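Local structure of peptide methionine sulfoxide reductase MsrA (Treponema denticola ATCC 35405, 5FA9) at residues E16-Q21 / Y72-D77. The protein probably repairs oxidised proteins by reducing methionine sulfoxide back to methionine, as a bifunctional MsrA-MsrB fusion enzyme. The protein carries 2 engineered substitutions. Residues are numbered along the deposited sequence; the frame is centred on the assembly and turned at random.
Sequences EGYFRQ and YFRIID
Ile-75 meets Tyr-18 and Phe-19 with two different branches. Its CG2 methyl sits over the centre of one face of the Tyr-18 ring, 3.7 Å from the centroid and 11° off the normal, a CH-pi contact. The other branch, extended through CG1, brings CD1 of Ile-75 to 3.8 Å from CE2 of Phe-19. Tyr-18 reaches across with CG anti to the backbone N (chi1 -176°), and its hydroxyl arrives beside Arg-74. There NH1 of Arg-74, at the ring edge and in its plane, donates a weak, bent hydrogen bond to Tyr-18 OH (2.7 Å, 124° at the hydrogen), with guanidinium and ring nearly perpendicular. The stronger polar partner of the hydroxyl is ND1 of His-71, to which it is hydrogen-bonded. CD2 of Tyr-18 lies over one face of the Phe-19 ring, offset toward the rim, and CZ of Phe-19 packs 4.0 Å from CB of Tyr-72, whose OH hydrogen-bonds to the carbonyl oxygen of Ala-8. The contact thus joins the end of helix 12-19 to the end of helix 65-74 and Ile-75 just after it, in the MsrA domain. Phe-19 also touches Leu-68 of helix 65-74, while Leu-7 of strand 2-8 and Ile-56 of strand 51-59 bring the central mixed sheet against it.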
loop_
_atom_site.group_PDB
_atom_site.type_symbol
_atom_site.label_atom_id
_atom_site.label_comp_id
_atom_site.label_asym_id
_atom_site.label_seq_id
_atom_site.Cartn_x
_atom_site.Cartn_y
_atom_site.Cartn_z
ATOM N N GLU B 16 7.668 -16.871 -2.293
ATOM C CA GLU B 16 6.356 -16.446 -1.823
ATOM C C GLU B 16 5.961 -17.211 -0.566
ATOM O O GLU B 16 5.398 -16.638 0.368
ATOM C CB GLU B 16 5.293 -16.640 -2.907
ATOM C CG GLU B 16 3.914 -16.148 -2.492
ATOM C CD GLU B 16 2.860 -16.370 -3.557
ATOM O OE1 GLU B 16 2.927 -17.399 -4.260
ATOM O OE2 GLU B 16 1.961 -15.511 -3.690
ATOM N N GLY B 17 6.257 -18.507 -0.551
ATOM C CA GLY B 17 5.954 -19.355 0.588
ATOM C C GLY B 17 6.636 -18.890 1.860
ATOM O O GLY B 17 6.111 -19.065 2.959
ATOM N N TYR B 18 7.815 -18.296 1.706
ATOM C CA TYR B 18 8.565 -17.777 2.842
ATOM C C TYR B 18 7.991 -16.453 3.338
ATOM O O TYR B 18 7.617 -16.327 4.503
ATOM C CB TYR B 18 10.041 -17.603 2.473
ATOM C CG TYR B 18 10.912 -17.147 3.624
ATOM C CD1 TYR B 18 11.505 -18.067 4.477
ATOM C CD2 TYR B 18 11.143 -15.796 3.853
ATOM C CE1 TYR B 18 12.301 -17.655 5.531
ATOM C CE2 TYR B 18 11.936 -15.375 4.903
ATOM C CZ TYR B 18 12.513 -16.308 5.737
ATOM O OH TYR B 18 13.305 -15.892 6.783
ATOM N N PHE B 19 7.925 -15.471 2.443
ATOM C CA PHE B 19 7.552 -14.110 2.820
ATOM C C PHE B 19 6.097 -13.975 3.260
ATOM O O PHE B 19 5.745 -13.026 3.961
ATOM C CB PHE B 19 7.828 -13.149 1.661
ATOM C CG PHE B 19 9.263 -12.717 1.565
ATOM C CD1 PHE B 19 9.735 -11.668 2.336
ATOM C CD2 PHE B 19 10.140 -13.361 0.708
ATOM C CE1 PHE B 19 11.056 -11.269 2.255
ATOM C CE2 PHE B 19 11.461 -12.967 0.621
ATOM C CZ PHE B 19 11.919 -11.919 1.397
ATOM N N ARG B 20 5.253 -14.919 2.857
ATOM C CA ARG B 20 3.848 -14.889 3.251
ATOM C C ARG B 20 3.687 -15.181 4.743
ATOM O O ARG B 20 2.640 -14.906 5.327
ATOM C CB ARG B 20 3.033 -15.888 2.427
ATOM C CG ARG B 20 3.244 -17.342 2.812
ATOM C CD ARG B 20 2.543 -18.275 1.835
ATOM N NE ARG B 20 1.124 -17.962 1.695
ATOM C CZ ARG B 20 0.180 -18.368 2.537
ATOM N NH1 ARG B 20 0.499 -19.107 3.590
ATOM N NH2 ARG B 20 -1.087 -18.034 2.328
ATOM N N GLN B 21 4.732 -15.733 5.352
ATOM C CA GLN B 21 4.699 -16.098 6.764
ATOM C C GLN B 21 5.224 -14.977 7.655
ATOM O O GLN B 21 5.201 -15.087 8.880
ATOM C CB GLN B 21 5.516 -17.367 7.006
ATOM C CG GLN B 21 5.006 -18.590 6.272
ATOM C CD GLN B 21 5.824 -19.827 6.578
ATOM O OE1 GLN B 21 5.696 -20.420 7.649
ATOM N NE2 GLN B 21 6.678 -20.218 5.640
ATOM N N TYR B 72 15.438 -11.605 2.781
ATOM C CA TYR B 72 15.755 -11.899 1.389
ATOM C C TYR B 72 17.157 -12.483 1.235
ATOM O O TYR B 72 17.338 -13.515 0.588
ATOM C CB TYR B 72 15.611 -10.636 0.536
ATOM C CG TYR B 72 16.101 -10.794 -0.885
ATOM C CD1 TYR B 72 15.405 -11.576 -1.798
ATOM C CD2 TYR B 72 17.252 -10.147 -1.318
ATOM C CE1 TYR B 72 15.848 -11.721 -3.098
ATOM C CE2 TYR B 72 17.700 -10.283 -2.618
ATOM C CZ TYR B 72 16.995 -11.072 -3.503
ATOM O OH TYR B 72 17.439 -11.213 -4.798
ATOM N N PHE B 73 18.142 -11.824 1.835
ATOM C CA PHE B 73 19.525 -12.284 1.762
ATOM C C PHE B 73 19.728 -13.579 2.543
ATOM O O PHE B 73 20.680 -14.320 2.298
ATOM C CB PHE B 73 20.479 -11.204 2.276
ATOM C CG PHE B 73 20.875 -10.197 1.232
ATOM C CD1 PHE B 73 20.130 -9.045 1.040
ATOM C CD2 PHE B 73 21.992 -10.406 0.439
ATOM C CE1 PHE B 73 20.492 -8.119 0.079
ATOM C CE2 PHE B 73 22.361 -9.484 -0.523
ATOM C CZ PHE B 73 21.609 -8.339 -0.704
ATOM N N ARG B 74 18.829 -13.847 3.484
ATOM C CA ARG B 74 18.907 -15.054 4.298
ATOM C C ARG B 74 18.585 -16.304 3.482
ATOM O O ARG B 74 19.150 -17.374 3.718
ATOM C CB ARG B 74 17.955 -14.948 5.491
ATOM C CG ARG B 74 17.796 -16.234 6.286
ATOM C CD ARG B 74 16.554 -16.187 7.156
ATOM N NE ARG B 74 16.565 -17.214 8.193
ATOM C CZ ARG B 74 15.616 -17.353 9.113
ATOM N NH1 ARG B 74 14.577 -16.528 9.125
ATOM N NH2 ARG B 74 15.705 -18.314 10.021
ATOM N N ILE B 75 17.690 -16.162 2.510
ATOM C CA ILE B 75 17.197 -17.312 1.758
ATOM C C ILE B 75 17.812 -17.441 0.365
ATOM O O ILE B 75 17.390 -18.284 -0.424
ATOM C CB ILE B 75 15.663 -17.262 1.611
ATOM C CG1 ILE B 75 15.245 -16.041 0.787
ATOM C CG2 ILE B 75 14.996 -17.240 2.977
ATOM C CD1 ILE B 75 13.757 -15.968 0.520
ATOM N N ILE B 76 18.805 -16.612 0.059
ATOM C CA ILE B 76 19.457 -16.687 -1.246
ATOM C C ILE B 76 20.977 -16.732 -1.139
ATOM O O ILE B 76 21.549 -16.442 -0.089
ATOM C CB ILE B 76 19.087 -15.490 -2.148
ATOM C CG1 ILE B 76 19.716 -14.204 -1.608
ATOM C CG2 ILE B 76 17.577 -15.360 -2.296
ATOM C CD1 ILE B 76 19.754 -13.079 -2.613
ATOM N N ASP B 77 21.620 -17.103 -2.241
ATOM C CA ASP B 77 23.061 -16.961 -2.383
ATOM C C ASP B 77 23.344 -15.736 -3.247
ATOM O O ASP B 77 23.218 -15.794 -4.470
ATOM C CB ASP B 77 23.681 -18.217 -3.000
ATOM C CG ASP B 77 25.195 -18.142 -3.087
ATOM O OD1 ASP B 77 25.793 -17.273 -2.418
ATOM O OD2 ASP B 77 25.789 -18.956 -3.826
#